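Local coordinates for protein 3-dehydroquinate dehydratase (Zymomonas mobilis subsp. mobilis, PDB 6SMF) that catalyses the dehydration of 3-dehydroquinate to 3-dehydroshikimate in chorismate biosynthesis, probably as a trans-elimination through an enolate intermediate, at residues F11-P16 with K76-N81; V101-V106 with E125-T130; L43-L48 with L141-A146; A84-S89 with H119-G124. All coordinates share one frame; numbering follows the deposited sequence. Where two conformers were deposited one is given.

Contact 1: F11-P16 with K76-N81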
loop_
_atom_site.group_PDB
_atom_site.type_symbol
_atom_site.label_atom_id
_atom_site.label_comp_id
_atom_site.label_asym_id
_atom_site.label_seq_id
_atom_site.Cartn_x
_atom_site.Cartn_y
_atom_site.Cartn_z
ATOM N N PHE A 11 -28.500 -26.867 7.260
ATOM C CA PHE A 11 -27.852 -26.814 5.932
ATOM C C PHE A 11 -26.327 -26.884 6.121
ATOM O O PHE A 11 -25.743 -26.259 7.049
ATOM C CB PHE A 11 -28.260 -25.538 5.202
ATOM C CG PHE A 11 -29.609 -25.608 4.539
ATOM C CD1 PHE A 11 -30.736 -25.921 5.267
ATOM C CD2 PHE A 11 -29.750 -25.350 3.181
ATOM C CE1 PHE A 11 -31.968 -26.013 4.644
ATOM C CE2 PHE A 11 -30.991 -25.395 2.570
ATOM C CZ PHE A 11 -32.086 -25.762 3.299
ATOM N N ILE A 12 -25.695 -27.698 5.281
ATOM C CA ILE A 12 -24.222 -27.817 5.194
ATOM C C ILE A 12 -23.889 -27.595 3.728
ATOM O O ILE A 12 -24.282 -28.448 2.899
ATOM C CB ILE A 12 -23.752 -29.177 5.705
ATOM C CG1 ILE A 12 -24.257 -29.443 7.128
ATOM C CG2 ILE A 12 -22.241 -29.279 5.598
ATOM C CD1 ILE A 12 -23.779 -30.757 7.727
ATOM N N LEU A 13 -23.255 -26.461 3.440
ATOM C CA LEU A 13 -23.076 -25.963 2.065
ATOM C C LEU A 13 -21.586 -25.944 1.729
ATOM O O LEU A 13 -20.826 -25.299 2.455
ATOM C CB LEU A 13 -23.702 -24.573 1.976
ATOM C CG LEU A 13 -25.184 -24.483 2.302
ATOM C CD1 LEU A 13 -25.668 -23.036 2.216
ATOM C CD2 LEU A 13 -25.994 -25.366 1.376
ATOM N N ASN A 14 -21.222 -26.630 0.648
ATOM C CA ASN A 14 -19.830 -26.793 0.175
ATOM C C ASN A 14 -19.684 -26.049 -1.155
ATOM O O ASN A 14 -20.525 -26.207 -2.052
ATOM C CB ASN A 14 -19.418 -28.268 0.140
ATOM C CG ASN A 14 -19.330 -28.879 1.530
ATOM O OD1 ASN A 14 -18.560 -28.410 2.356
ATOM N ND2 ASN A 14 -20.132 -29.895 1.820
ATOM N N GLY A 15 -18.645 -25.224 -1.244
ATOM C CA GLY A 15 -18.366 -24.442 -2.444
ATOM C C GLY A 15 -17.486 -25.203 -3.407
ATOM O O GLY A 15 -17.377 -26.428 -3.363
ATOM N N PRO A 16 -16.831 -24.457 -4.311
ATOM C CA PRO A 16 -16.225 -25.038 -5.498
ATOM C C PRO A 16 -15.036 -25.924 -5.132
ATOM O O PRO A 16 -14.361 -25.640 -4.171
ATOM C CB PRO A 16 -15.799 -23.835 -6.346
ATOM C CG PRO A 16 -15.692 -22.685 -5.342
ATOM C CD PRO A 16 -16.695 -22.990 -4.256
ATOM N N LYS A 76 -32.158 -24.178 11.421
ATOM C CA LYS A 76 -31.596 -23.842 12.752
ATOM C C LYS A 76 -30.218 -23.194 12.582
ATOM O O LYS A 76 -29.873 -22.338 13.427
ATOM C CB LYS A 76 -31.421 -25.085 13.617
ATOM C CG LYS A 76 -30.993 -24.741 15.031
ATOM C CD LYS A 76 -30.853 -25.906 15.932
ATOM C CE LYS A 76 -31.410 -25.667 17.330
ATOM N NZ LYS A 76 -30.458 -24.890 18.149
ATOM N N ALA A 77 -29.460 -23.645 11.576
ATOM C CA ALA A 77 -28.060 -23.205 11.310
ATOM C C ALA A 77 -27.619 -23.536 9.878
ATOM O O ALA A 77 -28.282 -24.352 9.203
ATOM C CB ALA A 77 -27.129 -23.842 12.302
ATOM N N VAL A 78 -26.578 -22.851 9.405
ATOM C CA VAL A 78 -25.830 -23.192 8.158
ATOM C C VAL A 78 -24.364 -23.398 8.528
ATOM O O VAL A 78 -23.766 -22.563 9.226
ATOM C CB VAL A 78 -25.945 -22.123 7.068
ATOM C CG1 VAL A 78 -25.117 -22.475 5.841
ATOM C CG2 VAL A 78 -27.389 -21.895 6.682
ATOM N N ILE A 79 -23.823 -24.517 8.091
ATOM C CA ILE A 79 -22.370 -24.780 8.131
ATOM C C ILE A 79 -21.918 -24.517 6.704
ATOM O O ILE A 79 -22.507 -25.127 5.800
ATOM C CB ILE A 79 -22.109 -26.210 8.600
ATOM C CG1 ILE A 79 -22.555 -26.432 10.055
ATOM C CG2 ILE A 79 -20.663 -26.571 8.378
ATOM C CD1 ILE A 79 -22.683 -27.924 10.465
ATOM N N LEU A 80 -20.999 -23.571 6.516
ATOM C CA LEU A 80 -20.623 -23.070 5.174
ATOM C C LEU A 80 -19.115 -23.181 4.996
ATOM O O LEU A 80 -18.376 -22.604 5.788
ATOM C CB LEU A 80 -21.071 -21.613 5.022
ATOM C CG LEU A 80 -20.671 -20.959 3.707
ATOM C CD1 LEU A 80 -21.237 -21.746 2.516
ATOM C CD2 LEU A 80 -21.127 -19.500 3.694
ATOM N N ASN A 81 -18.712 -23.959 4.002
ATOM C CA ASN A 81 -17.340 -24.005 3.457
ATOM C C ASN A 81 -17.430 -23.450 2.035
ATOM O O ASN A 81 -17.740 -24.206 1.126
ATOM C CB ASN A 81 -16.781 -25.426 3.532
ATOM C CG ASN A 81 -15.331 -25.411 3.153
ATOM O OD1 ASN A 81 -14.905 -24.427 2.569
ATOM N ND2 ASN A 81 -14.588 -26.462 3.468
#
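V78 turns CG1 anti to its backbone N (chi1 177°), while L13 sets CG anti to its carbonyl carbon and carries CD1 onward in an extended run (chi2 178°); L13 CD1 thereby comes 3.7 Å from V78 CG1. On the same face L80 CD1 lies 3.8 Å from L13 CB, and F11 CB meets V78 CG2 although the F11 ring itself leads away. I12 and I79 lie side by side on the other face, pointing the same way, with I12 CG1 4.0 Å from I79 CD1. The two strands run parallel and pair from F11-V78 to N14-N81. I79 N donates to F11 O (2.8 Å), L13 N to I79 O (2.8 Å) and N81 N to L13 O (2.9 Å); G15 N adds a bond to N81 O at 2.7 Å. N14 OD1 packs on N81 CB, but its hydrogen bond goes to Y139 OH, which also binds N81 ND2, while N81 OD1 accepts from A83 N. N81, a predicted substrate-binding residue, also bonds a citrate through ND2. This pairs central strand 77-81 with its neighbour 9-14 in a flavodoxin-like parallel sheet, whose predicted substrate pocket lies at the C-terminal strand ends.

Contact 2: V101-V106 with E125-T130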
loop_
_atom_site.group_PDB
_atom_site.type_symbol
_atom_site.label_atom_id
_atom_site.label_comp_id
_atom_site.label_asym_id
_atom_site.label_seq_id
_atom_site.Cartn_x
_atom_site.Cartn_y
_atom_site.Cartn_z
ATOM N N VAL A 101 -30.540 -16.725 10.273
ATOM C CA VAL A 101 -29.983 -18.074 10.570
ATOM C C VAL A 101 -28.492 -17.912 10.852
ATOM O O VAL A 101 -27.771 -17.429 9.980
ATOM C CB VAL A 101 -30.194 -19.032 9.385
ATOM C CG1 VAL A 101 -29.612 -20.413 9.662
ATOM C CG2 VAL A 101 -31.658 -19.116 8.998
ATOM N N PRO A 102 -27.974 -18.383 12.013
ATOM C CA PRO A 102 -26.536 -18.389 12.259
ATOM C C PRO A 102 -25.761 -19.217 11.223
ATOM O O PRO A 102 -26.224 -20.264 10.831
ATOM C CB PRO A 102 -26.327 -19.019 13.632
ATOM C CG PRO A 102 -27.728 -19.274 14.206
ATOM C CD PRO A 102 -28.734 -19.015 13.102
ATOM N N VAL A 103 -24.603 -18.699 10.812
ATOM C CA VAL A 103 -23.659 -19.366 9.881
ATOM C C VAL A 103 -22.351 -19.663 10.630
ATOM O O VAL A 103 -21.797 -18.768 11.311
ATOM C CB VAL A 103 -23.422 -18.510 8.637
ATOM C CG1 VAL A 103 -22.465 -19.195 7.665
ATOM C CG2 VAL A 103 -24.725 -18.155 7.961
ATOM N N ILE A 104 -21.909 -20.911 10.537
ATOM C CA ILE A 104 -20.568 -21.361 10.992
ATOM C C ILE A 104 -19.673 -21.587 9.766
ATOM O O ILE A 104 -20.045 -22.403 8.866
ATOM C CB ILE A 104 -20.707 -22.622 11.837
ATOM C CG1 ILE A 104 -21.549 -22.340 13.070
ATOM C CG2 ILE A 104 -19.335 -23.156 12.198
ATOM C CD1 ILE A 104 -22.011 -23.597 13.751
ATOM N N GLU A 105 -18.555 -20.868 9.717
ATOM C CA GLU A 105 -17.535 -21.042 8.663
ATOM C C GLU A 105 -16.777 -22.325 8.975
ATOM O O GLU A 105 -16.384 -22.505 10.128
ATOM C CB GLU A 105 -16.572 -19.861 8.646
ATOM C CG GLU A 105 -15.676 -19.827 7.434
ATOM C CD GLU A 105 -14.684 -18.665 7.428
ATOM O OE1 GLU A 105 -14.591 -17.887 8.470
ATOM O OE2 GLU A 105 -13.993 -18.531 6.371
ATOM N N VAL A 106 -16.557 -23.155 7.957
ATOM C CA VAL A 106 -15.742 -24.391 8.047
ATOM C C VAL A 106 -14.695 -24.422 6.929
ATOM O O VAL A 106 -15.016 -24.076 5.795
ATOM C CB VAL A 106 -16.668 -25.612 8.031
ATOM C CG1 VAL A 106 -15.947 -26.840 7.568
ATOM C CG2 VAL A 106 -17.239 -25.827 9.408
ATOM N N GLU A 125 -16.004 -12.653 8.213
ATOM C CA GLU A 125 -16.344 -11.269 8.615
ATOM C C GLU A 125 -17.844 -11.166 8.953
ATOM O O GLU A 125 -18.210 -10.221 9.621
ATOM C CB GLU A 125 -15.958 -10.301 7.499
ATOM C CG GLU A 125 -14.469 -10.103 7.438
ATOM C CD GLU A 125 -13.971 -9.162 6.371
ATOM O OE1 GLU A 125 -14.674 -8.146 6.096
ATOM O OE2 GLU A 125 -12.873 -9.439 5.843
ATOM N N ALA A 126 -18.671 -12.110 8.509
ATOM C CA ALA A 126 -20.147 -12.028 8.634
ATOM C C ALA A 126 -20.708 -13.154 9.509
ATOM O O ALA A 126 -21.811 -12.985 10.024
ATOM C CB ALA A 126 -20.750 -12.094 7.281
ATOM N N ALA A 127 -19.951 -14.240 9.674
ATOM C CA ALA A 127 -20.402 -15.460 10.339
ATOM C C ALA A 127 -20.328 -15.297 11.849
ATOM O O ALA A 127 -19.725 -14.352 12.349
ATOM C CB ALA A 127 -19.580 -16.630 9.881
ATOM N N LEU A 128 -21.005 -16.207 12.533
ATOM C CA LEU A 128 -21.012 -16.305 13.989
ATOM C C LEU A 128 -19.604 -16.703 14.410
ATOM O O LEU A 128 -19.061 -16.197 15.412
ATOM C CB LEU A 128 -22.028 -17.381 14.374
ATOM C CG LEU A 128 -22.074 -17.767 15.845
ATOM C CD1 LEU A 128 -22.682 -16.653 16.674
ATOM C CD2 LEU A 128 -22.861 -19.066 16.012
ATOM N N GLY A 129 -19.054 -17.665 13.698
ATOM C CA GLY A 129 -17.877 -18.411 14.174
ATOM C C GLY A 129 -17.265 -19.194 13.040
ATOM O O GLY A 129 -17.939 -19.295 11.992
ATOM N N THR A 130 -16.067 -19.733 13.293
ATOM C CA THR A 130 -15.176 -20.371 12.310
ATOM C C THR A 130 -14.511 -21.576 12.961
ATOM O O THR A 130 -13.944 -21.444 14.058
ATOM C CB THR A 130 -14.109 -19.373 11.839
ATOM O OG1 THR A 130 -14.800 -18.297 11.201
ATOM C CG2 THR A 130 -13.113 -19.961 10.867
#
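The beta-alpha-beta unit made of strand 103-107, helix 122-126 and strand 129-132 closes here, with E105 and T130 side by side on one face of the parallel sheet. T130 OG1 donates to E105 OE1 over 2.8 Å, reaching the oxygen on its anti side and 24° out of the carboxylate plane. E105 points CG anti to its backbone N (chi1 -168°), and beyond CG the chain is extended. Its second oxygen, OE2, is hydrogen-bonded to H107 NE2 and S121 OG, so three bonds fix the rotation of the carboxylate. As H107 is the predicted proton donor, E105 probably positions it from the second shell. The backbones are joined by E105 N donating to G129 O (2.8 Å) and, where the chain leaves the helix, by L128 N donating to V103 O (2.9 Å). A127 CB also packs 3.4 Å from V103 O, and T130 CA makes a CA-H...O contact of 3.3 Å with E105 O. At the far end P102 CB touches L128 CD2 at 4.2 Å. Strand 103-107 is hydrogen-bonded on its other side to strand 77-81. I104 and V106 rest on helix 136-147, V103 meets I96 of helix 90-98, and T130 pairs antiparallel with a strand of the third subunit, which continues the sheet across the interface.

Contact 3: L43-L48 with L141-A146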
loop_
_atom_site.group_PDB
_atom_site.type_symbol
_atom_site.label_atom_id
_atom_site.label_comp_id
_atom_site.label_asym_id
_atom_site.label_seq_id
_atom_site.Cartn_x
_atom_site.Cartn_y
_atom_site.Cartn_z
ATOM N N LEU A 43 -24.709 -39.641 9.927
ATOM C CA LEU A 43 -24.656 -40.545 11.120
ATOM C C LEU A 43 -24.564 -39.720 12.407
ATOM O O LEU A 43 -25.220 -40.099 13.398
ATOM C CB LEU A 43 -23.441 -41.473 11.035
ATOM C CG LEU A 43 -23.647 -42.802 10.319
ATOM C CD1 LEU A 43 -22.303 -43.507 10.196
ATOM C CD2 LEU A 43 -24.669 -43.660 11.043
ATOM N N GLN A 44 -23.737 -38.671 12.407
ATOM C CA GLN A 44 -23.543 -37.794 13.585
ATOM C C GLN A 44 -24.890 -37.128 13.879
ATOM O O GLN A 44 -25.261 -36.986 15.089
ATOM C CB GLN A 44 -22.432 -36.795 13.278
ATOM C CG GLN A 44 -21.824 -36.142 14.502
ATOM C CD GLN A 44 -21.032 -34.926 14.092
ATOM O OE1 GLN A 44 -20.473 -34.851 12.991
ATOM N NE2 GLN A 44 -21.010 -33.953 14.985
ATOM N N ALA A 45 -25.603 -36.781 12.795
ATOM C CA ALA A 45 -26.903 -36.072 12.808
ATOM C C ALA A 45 -27.961 -36.962 13.454
ATOM O O ALA A 45 -28.803 -36.421 14.170
ATOM C CB ALA A 45 -27.285 -35.626 11.405
ATOM N N GLU A 46 -27.916 -38.269 13.212
ATOM C CA GLU A 46 -28.785 -39.261 13.899
ATOM C C GLU A 46 -28.481 -39.203 15.406
ATOM O O GLU A 46 -29.420 -38.969 16.165
ATOM C CB GLU A 46 -28.573 -40.651 13.293
ATOM C CG GLU A 46 -29.835 -41.347 12.808
ATOM C CD GLU A 46 -29.517 -42.566 11.947
ATOM O OE1 GLU A 46 -28.762 -42.374 10.962
ATOM O OE2 GLU A 46 -29.997 -43.704 12.264
ATOM N N LYS A 47 -27.206 -39.325 15.825
ATOM C CA LYS A 47 -26.817 -39.275 17.267
ATOM C C LYS A 47 -27.322 -37.966 17.909
ATOM O O LYS A 47 -27.537 -37.975 19.133
ATOM C CB LYS A 47 -25.301 -39.432 17.433
ATOM N N LEU A 48 -27.509 -36.887 17.126
ATOM C CA LEU A 48 -27.738 -35.502 17.647
ATOM C C LEU A 48 -29.217 -35.094 17.527
ATOM O O LEU A 48 -29.603 -34.048 18.096
ATOM C CB LEU A 48 -26.852 -34.519 16.871
ATOM C CG LEU A 48 -25.387 -34.468 17.289
ATOM C CD1 LEU A 48 -24.607 -33.463 16.433
ATOM C CD2 LEU A 48 -25.267 -34.102 18.762
ATOM N N LEU A 141 -17.261 -30.979 14.402
ATOM C CA LEU A 141 -17.251 -29.955 15.493
ATOM C C LEU A 141 -18.316 -28.885 15.237
ATOM O O LEU A 141 -19.033 -28.463 16.190
ATOM C CB LEU A 141 -15.882 -29.285 15.551
ATOM C CG LEU A 141 -14.745 -30.134 16.115
ATOM C CD1 LEU A 141 -13.399 -29.568 15.679
ATOM C CD2 LEU A 141 -14.814 -30.166 17.624
ATOM N N ALA A 142 -18.394 -28.449 13.993
ATOM C CA ALA A 142 -19.369 -27.446 13.518
ATOM C C ALA A 142 -20.777 -28.007 13.761
ATOM O O ALA A 142 -21.621 -27.281 14.290
ATOM C CB ALA A 142 -19.086 -27.139 12.058
ATOM N N LEU A 143 -21.008 -29.280 13.459
ATOM C CA LEU A 143 -22.355 -29.884 13.588
ATOM C C LEU A 143 -22.734 -29.995 15.081
ATOM O O LEU A 143 -23.929 -29.718 15.383
ATOM C CB LEU A 143 -22.418 -31.214 12.831
ATOM C CG LEU A 143 -23.784 -31.915 12.847
ATOM C CD1 LEU A 143 -24.946 -30.984 12.492
ATOM C CD2 LEU A 143 -23.783 -33.125 11.920
ATOM N N ASP A 144 -21.791 -30.345 15.984
ATOM C CA ASP A 144 -22.043 -30.376 17.460
ATOM C C ASP A 144 -22.409 -28.947 17.907
ATOM O O ASP A 144 -23.407 -28.764 18.579
ATOM C CB ASP A 144 -20.849 -30.867 18.297
ATOM C CG ASP A 144 -20.625 -32.373 18.441
ATOM O OD1 ASP A 144 -21.580 -33.124 18.772
ATOM O OD2 ASP A 144 -19.457 -32.796 18.281
ATOM N N ALA A 145 -21.615 -27.954 17.522
ATOM C CA ALA A 145 -21.796 -26.562 17.999
ATOM C C ALA A 145 -23.172 -26.029 17.526
ATOM O O ALA A 145 -23.861 -25.282 18.304
ATOM C CB ALA A 145 -20.642 -25.753 17.485
ATOM N N ALA A 146 -23.510 -26.401 16.276
ATOM C CA ALA A 146 -24.713 -26.003 15.513
ATOM C C ALA A 146 -25.966 -26.606 16.148
ATOM O O ALA A 146 -27.011 -25.920 16.188
ATOM C CB ALA A 146 -24.535 -26.446 14.086
#
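Helix segments 43-48 and 141-146 run nearly parallel, their axes 10.6 Å apart at closest approach and crossing at -24°, with A45 nearest L143 and L48 nearest D144. L143 reaches from 141-146 to Q44, A45 and L48. Its CG stands anti to the backbone N (chi1 -178°), heading for the other helix, where it meets Q44 tip to tip. L143 CD2 lies 3.9 Å from Q44 CD and touches A45 CB at 4.3 Å. L48 CD1 is 4.0 Å from L143 CG and 3.9 Å from L143 O. At the Q44 amide, NE2 lies 3.8 Å from L143 CB. This nitrogen hydrogen-bonds to S140 O, a turn earlier in the second helix, which ties the polar end of Q44 to that helix. D144 was deposited in two conformers, and its approaches to L48 and Q44 are therefore doubtful. No polar bond joins the two segments; the amide and carbonyl atoms at L143 meet carbons, and the contact lies nearer the surface than the sheet. L143 also reaches down to I10 and I79 of the strands. The pair forms part of one helical layer of the flavodoxin-like alpha/beta/alpha sandwich of type II dehydroquinases.

Contact 4: A84-S89 with H119-G124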
loop_
_atom_site.group_PDB
_atom_site.type_symbol
_atom_site.label_atom_id
_atom_site.label_comp_id
_atom_site.label_asym_id
_atom_site.label_seq_id
_atom_site.Cartn_x
_atom_site.Cartn_y
_atom_site.Cartn_z
ATOM N N ALA A 84 -12.885 -21.353 -2.307
ATOM C CA ALA A 84 -12.172 -20.148 -2.804
ATOM C C ALA A 84 -13.063 -18.908 -2.709
ATOM O O ALA A 84 -12.516 -17.848 -2.632
ATOM C CB ALA A 84 -11.694 -20.320 -4.215
ATOM N N TYR A 85 -14.390 -19.042 -2.735
ATOM C CA TYR A 85 -15.286 -17.866 -2.749
ATOM C C TYR A 85 -15.208 -17.190 -1.373
ATOM O O TYR A 85 -15.610 -16.014 -1.271
ATOM C CB TYR A 85 -16.728 -18.233 -3.143
ATOM C CG TYR A 85 -16.933 -18.630 -4.581
ATOM C CD1 TYR A 85 -16.322 -17.947 -5.613
ATOM C CD2 TYR A 85 -17.759 -19.697 -4.929
ATOM C CE1 TYR A 85 -16.523 -18.310 -6.936
ATOM C CE2 TYR A 85 -17.945 -20.080 -6.244
ATOM C CZ TYR A 85 -17.331 -19.378 -7.257
ATOM O OH TYR A 85 -17.490 -19.722 -8.570
ATOM N N THR A 86 -14.741 -17.902 -0.342
ATOM C CA THR A 86 -14.501 -17.326 1.014
ATOM C C THR A 86 -13.654 -16.050 0.892
ATOM O O THR A 86 -13.888 -15.114 1.654
ATOM C CB THR A 86 -13.684 -18.227 1.952
ATOM O OG1 THR A 86 -14.148 -19.601 2.073
ATOM C CG2 THR A 86 -13.617 -17.530 3.301
ATOM N N HIS A 87 -12.724 -16.010 -0.061
ATOM C CA HIS A 87 -11.704 -14.953 -0.212
ATOM C C HIS A 87 -12.145 -13.891 -1.222
ATOM O O HIS A 87 -11.507 -12.832 -1.230
ATOM C CB HIS A 87 -10.339 -15.565 -0.554
ATOM C CG HIS A 87 -10.054 -16.799 0.231
ATOM N ND1 HIS A 87 -10.088 -16.823 1.633
ATOM C CD2 HIS A 87 -9.829 -18.064 -0.179
ATOM C CE1 HIS A 87 -9.894 -18.052 2.056
ATOM N NE2 HIS A 87 -9.732 -18.848 0.959
ATOM N N THR A 88 -13.249 -14.071 -1.954
ATOM C CA THR A 88 -13.658 -13.123 -3.026
ATOM C C THR A 88 -15.088 -12.599 -2.812
ATOM O O THR A 88 -15.404 -11.532 -3.364
ATOM C CB THR A 88 -13.481 -13.790 -4.405
ATOM O OG1 THR A 88 -14.300 -14.930 -4.493
ATOM C CG2 THR A 88 -12.087 -14.335 -4.657
ATOM N N SER A 89 -15.962 -13.303 -2.095
ATOM C CA SER A 89 -17.427 -13.063 -2.223
ATOM C C SER A 89 -17.957 -12.052 -1.192
ATOM O O SER A 89 -18.360 -12.443 -0.113
ATOM C CB SER A 89 -18.230 -14.319 -2.208
ATOM O OG SER A 89 -19.562 -13.980 -2.590
ATOM N N HIS A 119 -5.887 -15.518 3.612
ATOM C CA HIS A 119 -6.040 -14.888 4.943
ATOM C C HIS A 119 -7.342 -14.088 5.000
ATOM O O HIS A 119 -7.907 -13.971 6.073
ATOM C CB HIS A 119 -4.823 -14.070 5.264
ATOM C CG HIS A 119 -3.600 -14.904 5.392
ATOM N ND1 HIS A 119 -2.375 -14.363 5.728
ATOM C CD2 HIS A 119 -3.407 -16.227 5.177
ATOM C CE1 HIS A 119 -1.489 -15.333 5.732
ATOM N NE2 HIS A 119 -2.100 -16.490 5.427
ATOM N N LYS A 120 -7.847 -13.615 3.863
ATOM C CA LYS A 120 -9.080 -12.815 3.811
ATOM C C LYS A 120 -10.285 -13.751 3.837
ATOM O O LYS A 120 -10.370 -14.641 2.996
ATOM C CB LYS A 120 -9.043 -11.978 2.542
ATOM C CG LYS A 120 -10.303 -11.181 2.263
ATOM C CD LYS A 120 -10.423 -10.014 3.208
ATOM C CE LYS A 120 -11.570 -9.069 2.833
ATOM N NZ LYS A 120 -11.658 -7.936 3.799
ATOM N N SER A 121 -11.210 -13.538 4.751
ATOM C CA SER A 121 -12.441 -14.346 4.792
ATOM C C SER A 121 -13.692 -13.449 4.849
ATOM O O SER A 121 -14.058 -12.963 5.935
ATOM C CB SER A 121 -12.382 -15.303 5.914
ATOM O OG SER A 121 -13.570 -16.042 5.895
ATOM N N TYR A 122 -14.325 -13.218 3.705
ATOM C CA TYR A 122 -15.613 -12.487 3.651
ATOM C C TYR A 122 -16.636 -13.298 4.463
ATOM O O TYR A 122 -17.396 -12.714 5.223
ATOM C CB TYR A 122 -16.039 -12.220 2.221
ATOM C CG TYR A 122 -15.356 -11.047 1.577
ATOM C CD1 TYR A 122 -15.553 -9.754 2.019
ATOM C CD2 TYR A 122 -14.471 -11.237 0.522
ATOM C CE1 TYR A 122 -14.955 -8.665 1.387
ATOM C CE2 TYR A 122 -13.820 -10.173 -0.067
ATOM C CZ TYR A 122 -14.069 -8.885 0.347
ATOM O OH TYR A 122 -13.453 -7.855 -0.319
ATOM N N VAL A 123 -16.576 -14.617 4.437
ATOM C CA VAL A 123 -17.506 -15.430 5.285
ATOM C C VAL A 123 -17.268 -15.142 6.763
ATOM O O VAL A 123 -18.249 -14.811 7.484
ATOM C CB VAL A 123 -17.343 -16.918 5.009
ATOM C CG1 VAL A 123 -18.104 -17.720 6.031
ATOM C CG2 VAL A 123 -17.775 -17.262 3.595
ATOM N N GLY A 124 -16.016 -15.257 7.190
ATOM C CA GLY A 124 -15.612 -15.032 8.588
ATOM C C GLY A 124 -15.995 -13.652 9.089
ATOM O O GLY A 124 -16.239 -13.508 10.290
#
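H87 ND1 donates to K120 O over 2.6 Å in a nearly straight bond (172°), with the oxygen lying 3° from the imidazole plane. The bond belongs to the predicted substrate site of the enzyme: it holds the loop before helix 90-98 against the N-terminus of helix 122-126, and H87, a predicted substrate-binding residue, bonds a citrate through NE2. One residue back, T86 O accepts from Y122 N at 2.8 Å, so the two loops are stitched by neighbouring carbonyls facing in opposite senses. The side chain of Y122 then packs along the end of the loop. Its CB lies 3.3 Å from S89 O, CD2 is 3.7 Å from T88 C, and the ring edge at CE2 meets H87 O at 3.7 Å. K120 bends at chi2 (73°), which turns CD aside; farther out, CE lies over one face of the Y122 ring, toward the rim, and NZ forms a salt bridge with E125. T86 directs CG2 to S121 CB and V123 CB, while its OG1 bonds A83 O. S89 caps helix 90-98, its OG bonded to I92 N as well as to E60. At the start of the other helix S121 is the N-cap: S121 OG accepts from G124 N at 2.9 Å and also bonds OE2 of E105.

Overall arrangement
Contact 1 lies about 3 Å from the centre of the chain and is wholly buried; contact 2 is the next step outward in the same sheet, since V78 and L80 of strand 77-81 bond I104 in the neighbouring strand. Both rely on parallel backbone bonding. Contacts 3 and 4, both partly buried, lie farther out, on opposite sides of the chain's centre and about 25 Å apart between centres. Contact 3 joins helices chiefly through side-chain packing and meets the sheet through L143 and A142. Contact 4 combines polar bonds with packing of the Y122 side chain, and shares helix 122-126 with contact 2, linked by E105 with S121 and by E125 with K120. Contacts 1 and 4 each supply a predicted substrate-binding residue, N81 and H87.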